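Long-range contacts in sugar ABC transporter, periplasmic sugar-binding protein (Caulobacter crescentus, PDB 4IRX), which binds myo-inositol as the periplasmic component of an ABC transporter, probably delivering the sugar alcohol for nutrient uptake: residues Ala230-Ala236 with Ala290-Met296; Asn48-Ile54 with Pro72-Leu78; Ala130-Val136 with Ala163-Val167; Leu37-Val41 with Leu259-Val263; Val106-Asp112 with Leu272-Leu277. All blocks are in the same frame, centred on the assembly; numbering follows the deposited sequence. Where two conformers were deposited one is given.

How the contacts relate
The five contacts spread over two lobes of a periplasmic binding protein, myo-inositol bound between them. Contacts 4 and 5 both reach the mixed sheet, contact 4 through a helix packed on it; their centres are about 17 Å apart, and Q261 of helix 251-268 touches the segment leading into strand 275-282. Contact 2 lies beyond the C-terminal end of that sheet's strand 67-70, about 19 Å from contact 5 between centres. Contact 3, in the parallel sheet of the other lobe, is about 45 Å centre to centre from contact 4. Contact 1 brings the C-terminus onto helix 232-239. Along the chain contacts 2 and 3 fall between the halves of contact 4; helix 251-268 returns to the first lobe's sheet.

Contact 1 (Ala230-Ala236 with Ala290-Met296); sequences AIPEALA and ASRIGEM
The R292 guanidinium lies with one face over the ring of P232, CZ standing 3.3 Å from P232 CD. Rotamers m, t and p at chi1 to chi3 carry it there, and NH1 comes 3.7 Å from I231 CG2. A230 has positive phi (55/44), I231 is extended (-73/153) at the N-cap position, and P232 starts helix 232-239. Opposite, A290 to I293 forms a type I turn and 293-295 a 3-10 segment. CA atoms come nearest at A230-A290 (6.3 Å) and P232-M296 (4.7 Å). L235 (m, t) sets CD1 against both A290 CB (3.7 Å) and I293 CD1 (4.0 Å). Selenomethionine M296 (t, t, p) sets SE 3.9 Å from L235 CB and CG 3.9 Å from A236 CB; P232 CG meets E295 CB at 3.5 Å. One water bridges the backbones, donating to A230 O (2.7 Å) and accepting from R292 N (2.9 Å). This is the C-terminal tail packed on the first turn of a helix, just after D229 of the inositol pocket. R292 pairs with E295 of its own segment, NE to OE2 and NH2 to OE1 both 3.0 Å, so the segments are held by side-chain packing, the guanidinium over P232 included, and one water.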
# COMPACT_ATOMS: atom_id res chain seq x y z
N ALA A 230 -0.84 9.50 0.02
CA ALA A 230 -0.37 10.86 0.31
C ALA A 230 1.08 11.09 -0.12
O ALA A 230 1.88 11.69 0.61
CB ALA A 230 -0.58 11.22 1.80
N ILE A 231 1.43 10.63 -1.31
CA ILE A 231 2.76 10.93 -1.82
C ILE A 231 2.80 12.41 -2.22
O ILE A 231 1.76 12.99 -2.51
CB ILE A 231 3.19 10.01 -3.00
CG1 ILE A 231 2.40 10.33 -4.26
CG2 ILE A 231 3.05 8.52 -2.62
CD1 ILE A 231 2.78 9.43 -5.48
N PRO A 232 3.99 13.03 -2.18
CA PRO A 232 4.06 14.48 -2.43
C PRO A 232 3.47 14.93 -3.76
O PRO A 232 2.89 16.01 -3.82
CB PRO A 232 5.56 14.77 -2.38
CG PRO A 232 6.11 13.67 -1.50
CD PRO A 232 5.29 12.46 -1.76
N GLU A 233 3.60 14.12 -4.80
CA GLU A 233 3.04 14.46 -6.11
C GLU A 233 1.53 14.60 -6.03
O GLU A 233 0.94 15.51 -6.62
CB GLU A 233 3.45 13.39 -7.13
CG GLU A 233 3.26 13.73 -8.59
CD GLU A 233 3.80 12.62 -9.50
OE1 GLU A 233 4.26 11.58 -8.96
OE2 GLU A 233 3.74 12.79 -10.73
N ALA A 234 0.89 13.71 -5.27
CA ALA A 234 -0.56 13.78 -5.10
C ALA A 234 -0.94 14.99 -4.23
O ALA A 234 -1.95 15.65 -4.49
CB ALA A 234 -1.10 12.49 -4.46
N LEU A 235 -0.16 15.24 -3.19
CA LEU A 235 -0.41 16.39 -2.33
C LEU A 235 -0.42 17.70 -3.15
O LEU A 235 -1.26 18.57 -2.93
CB LEU A 235 0.61 16.44 -1.17
CG LEU A 235 0.65 15.21 -0.23
CD1 LEU A 235 1.77 15.35 0.82
CD2 LEU A 235 -0.68 15.12 0.48
N ALA A 236 0.51 17.79 -4.10
CA ALA A 236 0.59 18.95 -4.99
C ALA A 236 -0.64 19.08 -5.87
O ALA A 236 -1.13 20.20 -6.08
CB ALA A 236 1.86 18.90 -5.82
N ALA A 290 -0.47 15.31 6.31
CA ALA A 290 0.25 14.28 5.58
C ALA A 290 1.67 14.24 6.08
O ALA A 290 2.29 15.27 6.25
CB ALA A 290 0.21 14.56 4.07
N SER A 291 2.17 13.03 6.32
CA SER A 291 3.51 12.86 6.89
C SER A 291 4.60 13.39 5.98
O SER A 291 5.66 13.80 6.46
CB SER A 291 3.76 11.39 7.26
OG SER A 291 3.70 10.53 6.14
N ARG A 292 4.37 13.38 4.67
CA ARG A 292 5.38 13.79 3.69
C ARG A 292 5.13 15.20 3.12
O ARG A 292 5.66 15.55 2.06
CB ARG A 292 5.52 12.76 2.57
CG ARG A 292 5.96 11.37 3.05
CD ARG A 292 6.02 10.34 1.95
NE ARG A 292 7.01 10.66 0.92
CZ ARG A 292 7.04 10.11 -0.29
NH1 ARG A 292 6.13 9.20 -0.65
NH2 ARG A 292 7.96 10.48 -1.16
N ILE A 293 4.34 16.01 3.82
CA ILE A 293 4.01 17.35 3.33
C ILE A 293 5.26 18.20 3.09
O ILE A 293 5.33 19.00 2.14
CB ILE A 293 2.98 18.07 4.27
CG1 ILE A 293 2.42 19.34 3.59
CG2 ILE A 293 3.57 18.34 5.64
CD1 ILE A 293 1.63 19.04 2.32
N GLY A 294 6.29 17.97 3.89
CA GLY A 294 7.52 18.73 3.72
C GLY A 294 8.23 18.50 2.41
O GLY A 294 9.07 19.32 2.03
N GLU A 295 7.88 17.43 1.69
CA GLU A 295 8.45 17.13 0.37
C GLU A 295 7.69 17.76 -0.80
O GLU A 295 8.14 17.67 -1.96
CB GLU A 295 8.50 15.61 0.14
CG GLU A 295 9.38 14.85 1.10
CD GLU A 295 9.33 13.33 0.86
OE1 GLU A 295 9.51 12.89 -0.29
OE2 GLU A 295 9.10 12.59 1.83
N MSE A 296 6.54 18.36 -0.53
CA MSE A 296 5.67 18.84 -1.61
C MSE A 296 6.19 20.19 -2.08
O MSE A 296 6.55 21.01 -1.25
CB MSE A 296 4.23 19.01 -1.11
CG MSE A 296 3.23 19.40 -2.20
SE MSE A 296 1.64 20.22 -1.51
CE MSE A 296 2.50 21.74 -0.65
O HOH W 1 2.47 11.62 3.29

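Contact 2 (Asn48-Ile54 with Pro72-Leu78); sequences NNSSKQI and PTDSKAL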
# COMPACT_ATOMS: atom_id res chain seq x y z
N ASN A 48 8.30 -7.95 -8.04
CA ASN A 48 6.95 -8.47 -8.23
C ASN A 48 6.87 -9.93 -8.64
O ASN A 48 5.99 -10.32 -9.40
CB ASN A 48 6.17 -7.63 -9.27
CG ASN A 48 4.67 -7.82 -9.15
OD1 ASN A 48 4.13 -7.86 -8.05
ND2 ASN A 48 3.98 -7.95 -10.30
N ASN A 49 7.80 -10.73 -8.14
CA ASN A 49 7.86 -12.14 -8.49
C ASN A 49 7.88 -12.97 -7.22
O ASN A 49 8.85 -12.95 -6.48
CB ASN A 49 9.12 -12.38 -9.32
CG ASN A 49 9.29 -13.82 -9.78
OD1 ASN A 49 8.93 -14.77 -9.08
ND2 ASN A 49 9.83 -13.98 -10.98
N SER A 50 6.80 -13.70 -6.96
CA SER A 50 6.66 -14.46 -5.72
C SER A 50 7.71 -15.55 -5.60
O SER A 50 8.18 -15.84 -4.50
CB SER A 50 5.26 -15.08 -5.61
OG SER A 50 4.26 -14.08 -5.62
N SER A 51 8.08 -16.15 -6.72
CA SER A 51 9.08 -17.20 -6.69
C SER A 51 10.43 -16.65 -6.26
O SER A 51 11.12 -17.28 -5.46
CB SER A 51 9.18 -17.90 -8.06
OG SER A 51 7.97 -18.56 -8.36
N LYS A 52 10.79 -15.47 -6.76
CA LYS A 52 12.05 -14.84 -6.38
C LYS A 52 12.03 -14.48 -4.89
O LYS A 52 13.02 -14.66 -4.17
CB LYS A 52 12.34 -13.59 -7.22
CG LYS A 52 13.66 -12.94 -6.86
CD LYS A 52 13.99 -11.75 -7.75
CE LYS A 52 15.37 -11.23 -7.43
NZ LYS A 52 15.42 -10.77 -6.01
N GLN A 53 10.91 -13.92 -4.45
CA GLN A 53 10.82 -13.53 -3.05
C GLN A 53 10.98 -14.76 -2.14
O GLN A 53 11.71 -14.71 -1.15
CB GLN A 53 9.47 -12.86 -2.77
CG GLN A 53 9.42 -12.19 -1.40
CD GLN A 53 8.24 -11.26 -1.24
OE1 GLN A 53 7.11 -11.61 -1.61
NE2 GLN A 53 8.50 -10.07 -0.70
N ILE A 54 10.29 -15.85 -2.47
CA ILE A 54 10.40 -17.11 -1.71
C ILE A 54 11.85 -17.61 -1.68
O ILE A 54 12.37 -17.96 -0.61
CB ILE A 54 9.43 -18.21 -2.25
CG1 ILE A 54 7.97 -17.82 -1.98
CG2 ILE A 54 9.77 -19.58 -1.64
CD1 ILE A 54 6.92 -18.67 -2.71
N PRO A 72 4.98 -9.07 1.38
CA PRO A 72 4.85 -10.17 0.40
C PRO A 72 4.24 -9.71 -0.91
O PRO A 72 3.30 -8.91 -0.88
CB PRO A 72 3.89 -11.14 1.09
CG PRO A 72 3.10 -10.27 2.07
CD PRO A 72 4.10 -9.23 2.55
N THR A 73 4.71 -10.24 -2.04
CA THR A 73 4.11 -9.96 -3.35
C THR A 73 2.64 -10.38 -3.39
O THR A 73 1.82 -9.73 -4.03
CB THR A 73 4.85 -10.69 -4.49
OG1 THR A 73 4.77 -12.10 -4.26
CG2 THR A 73 6.30 -10.25 -4.56
N ASP A 74 2.34 -11.48 -2.71
CA ASP A 74 1.00 -12.03 -2.60
C ASP A 74 0.84 -12.59 -1.18
O ASP A 74 1.64 -13.41 -0.73
CB ASP A 74 0.81 -13.13 -3.66
CG ASP A 74 -0.59 -13.67 -3.70
OD1 ASP A 74 -0.98 -14.40 -2.77
OD2 ASP A 74 -1.31 -13.39 -4.69
N SER A 75 -0.18 -12.11 -0.48
CA SER A 75 -0.37 -12.39 0.93
C SER A 75 -0.57 -13.87 1.24
O SER A 75 -0.08 -14.37 2.26
CB SER A 75 -1.51 -11.56 1.52
OG SER A 75 -1.15 -10.18 1.59
N LYS A 76 -1.26 -14.59 0.36
CA LYS A 76 -1.46 -16.03 0.54
C LYS A 76 -0.29 -16.85 0.04
O LYS A 76 0.05 -17.87 0.66
CB LYS A 76 -2.72 -16.50 -0.19
CG LYS A 76 -4.01 -15.88 0.29
CD LYS A 76 -4.29 -16.27 1.72
CE LYS A 76 -5.71 -15.87 2.12
NZ LYS A 76 -6.69 -16.45 1.17
N ALA A 77 0.33 -16.43 -1.06
CA ALA A 77 1.39 -17.21 -1.70
C ALA A 77 2.67 -17.31 -0.87
O ALA A 77 3.45 -18.24 -1.03
CB ALA A 77 1.70 -16.65 -3.09
N LEU A 78 2.85 -16.38 0.05
CA LEU A 78 4.05 -16.37 0.87
C LEU A 78 3.86 -17.08 2.21
O LEU A 78 4.78 -17.13 3.03
CB LEU A 78 4.52 -14.93 1.09
CG LEU A 78 5.51 -14.38 0.05
CD1 LEU A 78 6.88 -14.98 0.29
CD2 LEU A 78 5.05 -14.65 -1.37
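T73, Q53 and L78 make up most of this contact between the first turn of helix 50-62 and the loop after strand 67-70. T73 points its CA-to-CB bond at the helix: OG1 shares a very short 2.5 Å hydrogen bond with S50 OG, and CG2 lies 3.9 Å from N49 N. Q53 reaches back with OE1, which accepts from T73 N at 2.8 Å and also lies 3.6 Å from L78 CG, so one carbonyl fixes the loop backbone. L78 adds the apolar part, CD1 resting 3.8 Å from I54 CG1. N49 OD1 caps the helix through K52 N (3.1 Å), and D74 OD1 accepts from A77 N (3.0 Å) in an Asx motif. All this lies at the C-terminal strand ends of an alpha/beta lobe of the periplasmic-binding-protein fold, where R97 of the inositol pocket donates to P72 O. The contact ties helix 50-62, which follows strand 40-45, to the turn between strand 67-70 and helix 79-87, while Q53 NE2 bonds to S14 of strand 10-15 and A71 O.

Contact 3 (Ala130-Val136 with Ala163-Val167); sequences AGARVVV and AFKIV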
# COMPACT_ATOMS: atom_id res chain seq x y z
N ALA A 130 -27.23 12.28 -3.13
CA ALA A 130 -28.28 11.73 -3.99
C ALA A 130 -27.78 10.57 -4.86
O ALA A 130 -28.51 10.06 -5.72
CB ALA A 130 -28.87 12.83 -4.89
N GLY A 131 -26.53 10.17 -4.67
CA GLY A 131 -25.96 9.08 -5.44
C GLY A 131 -24.84 9.55 -6.36
O GLY A 131 -24.62 10.74 -6.56
N ALA A 132 -24.10 8.58 -6.91
CA ALA A 132 -22.96 8.88 -7.76
C ALA A 132 -22.58 7.67 -8.55
O ALA A 132 -22.88 6.54 -8.14
CB ALA A 132 -21.79 9.32 -6.95
N ARG A 133 -21.93 7.91 -9.68
CA ARG A 133 -21.34 6.84 -10.50
C ARG A 133 -19.85 6.77 -10.20
O ARG A 133 -19.14 7.78 -10.36
CB ARG A 133 -21.55 7.13 -11.99
CG ARG A 133 -22.98 7.05 -12.40
CD ARG A 133 -23.21 7.62 -13.80
NE ARG A 133 -22.42 6.91 -14.80
CZ ARG A 133 -22.81 5.76 -15.35
NH1 ARG A 133 -23.97 5.22 -14.99
NH2 ARG A 133 -22.05 5.16 -16.25
N VAL A 134 -19.39 5.60 -9.73
CA VAL A 134 -18.04 5.41 -9.22
C VAL A 134 -17.28 4.36 -10.01
O VAL A 134 -17.80 3.28 -10.31
CB VAL A 134 -18.11 4.97 -7.71
CG1 VAL A 134 -16.71 4.78 -7.11
CG2 VAL A 134 -18.91 5.97 -6.89
N VAL A 135 -16.03 4.67 -10.33
CA VAL A 135 -15.09 3.71 -10.90
C VAL A 135 -14.06 3.37 -9.83
O VAL A 135 -13.58 4.27 -9.15
CB VAL A 135 -14.38 4.33 -12.14
CG1 VAL A 135 -13.22 3.43 -12.64
CG2 VAL A 135 -15.38 4.51 -13.25
N VAL A 136 -13.73 2.09 -9.68
CA VAL A 136 -12.72 1.69 -8.69
C VAL A 136 -11.53 1.08 -9.43
O VAL A 136 -11.70 0.16 -10.23
CB VAL A 136 -13.31 0.71 -7.62
CG1 VAL A 136 -12.23 0.32 -6.57
CG2 VAL A 136 -14.53 1.34 -6.97
N ALA A 163 -28.16 3.91 -5.17
CA ALA A 163 -27.87 5.15 -5.88
C ALA A 163 -26.36 5.37 -6.04
O ALA A 163 -25.94 6.20 -6.86
CB ALA A 163 -28.51 6.33 -5.17
N PHE A 164 -25.55 4.62 -5.30
CA PHE A 164 -24.09 4.70 -5.42
C PHE A 164 -23.63 3.54 -6.27
O PHE A 164 -23.53 2.42 -5.79
CB PHE A 164 -23.44 4.71 -4.05
CG PHE A 164 -23.83 5.91 -3.26
CD1 PHE A 164 -23.12 7.09 -3.37
CD2 PHE A 164 -24.99 5.91 -2.48
CE1 PHE A 164 -23.52 8.23 -2.69
CE2 PHE A 164 -25.40 7.06 -1.79
CZ PHE A 164 -24.66 8.22 -1.90
N LYS A 165 -23.36 3.79 -7.54
CA LYS A 165 -23.12 2.69 -8.45
C LYS A 165 -21.65 2.46 -8.73
O LYS A 165 -20.93 3.38 -9.12
CB LYS A 165 -23.86 2.91 -9.76
CG LYS A 165 -25.37 3.04 -9.51
CD LYS A 165 -26.22 3.07 -10.77
CE LYS A 165 -27.68 3.34 -10.40
NZ LYS A 165 -28.31 2.23 -9.61
N ILE A 166 -21.19 1.23 -8.52
CA ILE A 166 -19.84 0.86 -8.94
C ILE A 166 -19.98 0.43 -10.39
O ILE A 166 -20.38 -0.70 -10.68
CB ILE A 166 -19.21 -0.23 -8.07
CG1 ILE A 166 -19.12 0.24 -6.61
CG2 ILE A 166 -17.82 -0.57 -8.58
CD1 ILE A 166 -18.49 -0.80 -5.65
N VAL A 167 -19.69 1.36 -11.30
CA VAL A 167 -19.90 1.12 -12.73
C VAL A 167 -18.91 0.12 -13.27
O VAL A 167 -19.28 -0.76 -14.06
CB VAL A 167 -19.92 2.44 -13.49
CG1 VAL A 167 -21.13 3.25 -13.10
CG2 VAL A 167 -18.70 3.24 -13.18
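Four backbone hydrogen bonds zip strand 132-136 to strand 164-167. A132 N donates to A163 O (3.0 Å), K165 N to A132 O (2.9 Å), V134 N to K165 O (2.8 Å) and V167 N to V134 O (2.9 Å). A132 and V134 thus use both N and O on this neighbour, pairing with F164 and I166, while R133 pairs with K165. The two carbonyls take CA-H...O contacts as well: F164 CA lies 3.5 Å from A132 O, and I166 CA 3.4 Å from V134 O. R133 and V135 instead turn their backbone bonds to strand 197-200 and the residue ahead of it, D196, R133 N also bonding D196 OD2, so 132-138 is an inner strand and 164-171 the outermost one. The pair forms the two strands of a beta-alpha-beta unit, joined by helix 144-160, in the four-stranded parallel sheet of one lobe. V134 and I166 face that helix at L157. The strand directions diverge by 37°. At the entrance G131, whose backbone angles (114/168) call for glycine, sets its CA over the F164 ring, 3.9 Å from the centroid, a CH-pi contact. On the sheet face that carries R133 and K165, V135 CG2 meets V167 CG2 at 3.6 Å, and V167 CG1 lies over the R133 guanidinium, 3.8 Å from CZ. The polar end of K165 bonds to P162 O, and R133 NE makes a weak bond to T193 O.

Contact 4 (Leu37-Val41 with Leu259-Val263); sequences LGVKV and LRQAV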
# COMPACT_ATOMS: atom_id res chain seq x y z
N LEU A 37 19.39 2.66 14.82
CA LEU A 37 19.29 1.50 15.71
C LEU A 37 20.58 0.68 15.72
O LEU A 37 20.66 -0.31 16.45
CB LEU A 37 18.10 0.62 15.32
CG LEU A 37 16.76 1.32 15.46
CD1 LEU A 37 15.65 0.37 15.00
CD2 LEU A 37 16.56 1.75 16.91
N GLY A 38 21.56 1.05 14.90
CA GLY A 38 22.80 0.30 14.82
C GLY A 38 22.61 -1.08 14.24
O GLY A 38 23.30 -2.02 14.62
N VAL A 39 21.66 -1.22 13.32
CA VAL A 39 21.42 -2.51 12.69
C VAL A 39 21.70 -2.43 11.20
O VAL A 39 21.33 -1.46 10.52
CB VAL A 39 19.97 -3.03 13.01
CG1 VAL A 39 18.87 -2.17 12.36
CG2 VAL A 39 19.79 -4.50 12.63
N LYS A 40 22.35 -3.46 10.66
CA LYS A 40 22.53 -3.52 9.22
C LYS A 40 21.27 -4.10 8.60
O LYS A 40 20.75 -5.12 9.08
CB LYS A 40 23.74 -4.39 8.86
CG LYS A 40 24.05 -4.37 7.36
CD LYS A 40 25.31 -5.16 7.02
CE LYS A 40 25.74 -4.94 5.57
NZ LYS A 40 26.99 -5.71 5.24
N VAL A 41 20.72 -3.44 7.58
CA VAL A 41 19.62 -4.03 6.85
C VAL A 41 20.08 -4.48 5.47
O VAL A 41 20.78 -3.74 4.76
CB VAL A 41 18.35 -3.10 6.75
CG1 VAL A 41 17.67 -3.00 8.11
CG2 VAL A 41 18.71 -1.71 6.18
N LEU A 259 11.00 -2.50 12.18
CA LEU A 259 12.42 -2.62 12.47
C LEU A 259 12.71 -2.52 13.96
O LEU A 259 13.57 -3.24 14.46
CB LEU A 259 13.22 -1.57 11.69
CG LEU A 259 14.72 -1.81 11.73
CD1 LEU A 259 15.03 -3.14 11.04
CD2 LEU A 259 15.42 -0.63 11.05
N ARG A 260 12.01 -1.64 14.67
CA ARG A 260 12.18 -1.53 16.13
C ARG A 260 11.83 -2.83 16.83
O ARG A 260 12.57 -3.27 17.72
CB ARG A 260 11.36 -0.36 16.69
CG ARG A 260 11.88 1.01 16.30
CD ARG A 260 10.79 2.06 16.46
NE ARG A 260 11.29 3.32 15.94
CZ ARG A 260 10.58 4.42 15.82
NH1 ARG A 260 9.29 4.46 16.14
NH2 ARG A 260 11.18 5.51 15.33
N GLN A 261 10.73 -3.44 16.43
CA GLN A 261 10.39 -4.76 16.95
C GLN A 261 11.46 -5.79 16.61
O GLN A 261 11.83 -6.59 17.47
CB GLN A 261 9.04 -5.22 16.41
CG GLN A 261 7.83 -4.43 16.92
CD GLN A 261 6.55 -5.23 16.74
OE1 GLN A 261 6.56 -6.45 16.93
NE2 GLN A 261 5.48 -4.58 16.33
N ALA A 262 11.95 -5.78 15.38
CA ALA A 262 13.00 -6.73 14.99
C ALA A 262 14.25 -6.60 15.87
O ALA A 262 14.82 -7.61 16.28
CB ALA A 262 13.36 -6.53 13.52
N VAL A 263 14.64 -5.37 16.18
CA VAL A 263 15.84 -5.15 16.97
C VAL A 263 15.64 -5.61 18.41
O VAL A 263 16.53 -6.23 19.02
CB VAL A 263 16.29 -3.67 16.87
CG1 VAL A 263 17.34 -3.37 17.92
CG2 VAL A 263 16.80 -3.40 15.46
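Aliphatic packing makes this contact. L37 places CD1 against three residues of the helix at once, 4.0 Å from each of L259 CG, R260 CG and V263 CG2. V39, turned toward the helix, splits its approach between two residues one turn apart: CG1 is 3.9 Å from V263 CG2 and 4.0 Å from L259 CD2. V41 completes the row with CG1 3.9 Å from L259 CD1. The alternation of V39 and V41 with K40, which points off the helix, reflects the strand that begins here. The packing is that of a helix layer on the sheet of an alpha/beta lobe, helix 251-268 lying against the outermost strand 40-45 and strand 10-15, whose V11 touches L259 and A262. Backbone geometry delivers L37 and V39 together: G38 ends helix 21-37 in a Schellman motif, its positive phi (67°) favouring glycine. Polar links lie at the margin. R260 lends its CG to L37 while NE forms a salt bridge with E33 of helix 21-37, and Q261 OE1 accepts from K273 N.

Contact 5 (Val106-Asp112 with Leu272-Leu277); sequences VPHVGAD and LKSVSL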
# COMPACT_ATOMS: atom_id res chain seq x y z
N VAL A 106 1.41 -14.85 11.35
CA VAL A 106 2.53 -13.95 11.16
C VAL A 106 2.16 -12.56 11.64
O VAL A 106 1.17 -11.98 11.17
CB VAL A 106 2.92 -13.89 9.68
CG1 VAL A 106 4.00 -12.84 9.47
CG2 VAL A 106 3.39 -15.24 9.23
N PRO A 107 2.94 -12.02 12.59
CA PRO A 107 2.64 -10.67 13.07
C PRO A 107 2.77 -9.67 11.92
O PRO A 107 3.60 -9.87 11.05
CB PRO A 107 3.71 -10.40 14.14
CG PRO A 107 4.40 -11.68 14.37
CD PRO A 107 4.15 -12.59 13.22
N HIS A 108 1.97 -8.62 11.96
CA HIS A 108 1.80 -7.71 10.84
C HIS A 108 1.76 -6.27 11.32
O HIS A 108 1.00 -5.93 12.23
CB HIS A 108 0.51 -8.02 10.10
CG HIS A 108 0.22 -7.04 9.02
ND1 HIS A 108 1.04 -6.88 7.94
CD2 HIS A 108 -0.76 -6.11 8.90
CE1 HIS A 108 0.58 -5.91 7.17
NE2 HIS A 108 -0.51 -5.42 7.73
N VAL A 109 2.57 -5.42 10.70
CA VAL A 109 2.54 -3.96 10.91
C VAL A 109 2.06 -3.33 9.61
O VAL A 109 2.72 -3.45 8.58
CB VAL A 109 3.93 -3.39 11.26
CG1 VAL A 109 3.83 -1.89 11.52
CG2 VAL A 109 4.50 -4.11 12.48
N GLY A 110 0.93 -2.65 9.65
CA GLY A 110 0.42 -2.01 8.45
C GLY A 110 -0.67 -1.03 8.77
O GLY A 110 -1.02 -0.84 9.90
N ALA A 111 -1.21 -0.40 7.74
CA ALA A 111 -2.39 0.40 7.90
C ALA A 111 -3.63 -0.47 8.02
O ALA A 111 -3.66 -1.60 7.51
CB ALA A 111 -2.56 1.33 6.71
N ASP A 112 -4.64 0.08 8.67
CA ASP A 112 -5.99 -0.48 8.68
C ASP A 112 -6.60 -0.16 7.34
O ASP A 112 -7.18 0.91 7.16
CB ASP A 112 -6.84 0.12 9.80
CG ASP A 112 -8.22 -0.50 9.90
OD1 ASP A 112 -8.64 -1.22 8.97
OD2 ASP A 112 -8.90 -0.23 10.92
N LEU A 272 7.37 -10.43 18.67
CA LEU A 272 6.87 -9.58 17.59
C LEU A 272 5.36 -9.53 17.69
O LEU A 272 4.73 -10.55 17.95
CB LEU A 272 7.27 -10.13 16.23
CG LEU A 272 8.77 -10.31 16.02
CD1 LEU A 272 9.07 -10.95 14.67
CD2 LEU A 272 9.46 -8.94 16.12
N LYS A 273 4.77 -8.35 17.50
CA LYS A 273 3.33 -8.19 17.74
C LYS A 273 2.71 -7.37 16.60
O LYS A 273 3.37 -6.47 16.04
CB LYS A 273 3.10 -7.53 19.11
CG LYS A 273 1.66 -7.46 19.62
CD LYS A 273 1.66 -6.99 21.09
CE LYS A 273 0.28 -6.57 21.59
NZ LYS A 273 0.35 -6.02 23.00
N SER A 274 1.47 -7.67 16.24
CA SER A 274 0.79 -6.90 15.20
C SER A 274 0.43 -5.48 15.63
O SER A 274 0.07 -5.23 16.80
CB SER A 274 -0.48 -7.63 14.75
OG SER A 274 -0.16 -8.84 14.09
N VAL A 275 0.55 -4.53 14.70
CA VAL A 275 0.17 -3.15 14.95
C VAL A 275 -0.56 -2.66 13.70
O VAL A 275 -0.05 -2.82 12.60
CB VAL A 275 1.42 -2.27 15.16
CG1 VAL A 275 1.01 -0.80 15.34
CG2 VAL A 275 2.26 -2.77 16.35
N SER A 276 -1.77 -2.12 13.88
CA SER A 276 -2.58 -1.55 12.79
C SER A 276 -2.67 -0.05 12.97
O SER A 276 -3.14 0.42 14.01
CB SER A 276 -3.98 -2.15 12.82
OG SER A 276 -4.75 -1.66 11.74
N LEU A 277 -2.26 0.71 11.96
CA LEU A 277 -2.31 2.17 12.06
C LEU A 277 -3.55 2.74 11.42
O LEU A 277 -3.92 2.33 10.32
CB LEU A 277 -1.11 2.81 11.38
CG LEU A 277 0.26 2.40 11.91
CD1 LEU A 277 1.32 3.20 11.15
CD2 LEU A 277 0.36 2.67 13.39
O HOH W 2 -3.07 -3.78 9.78
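Strand 275-277 runs parallel to strand 108-111, at 7° and 4.6 Å between axes, inside the mixed sheet of one alpha/beta lobe of the periplasmic-binding-protein fold. Strand 275-282 thus returns from late in the chain to join the sheet beside a strand about 160 residues earlier. The segment enters at L272, whose CB packs 3.8 Å from P107 CG. K273 points away from its neighbour, and its N bonds to Q261 OE1 of helix 251-268. S274 stands in for a backbone acceptor: OG takes the hydrogen of H108 N (3.0 Å), while its CA lies 3.1 Å from H108 O. V275 then begins regular pairing, N donating to H108 O (2.9 Å) and O accepting from G110 N (3.1 Å); CB lies 4.4 Å from V109 CG1, and both valines touch Q261. S276 sits beside G110, where a side chain would clash with H108 NE2; the H108 ring is held by ND1 to S94 OG. S276 CA approaches G110 O at 3.4 Å, and its OG is weakly linked through a water to A111 O. L277 donates N to G110 O (2.9 Å), sharing a face of the sheet with V275, V109 and A111. D112, of which OD1 caps helix 113-127 at A115 N, closes the pairing: D112 N reaches L277 O at 2.9 Å, with an N-H...O angle of 169°.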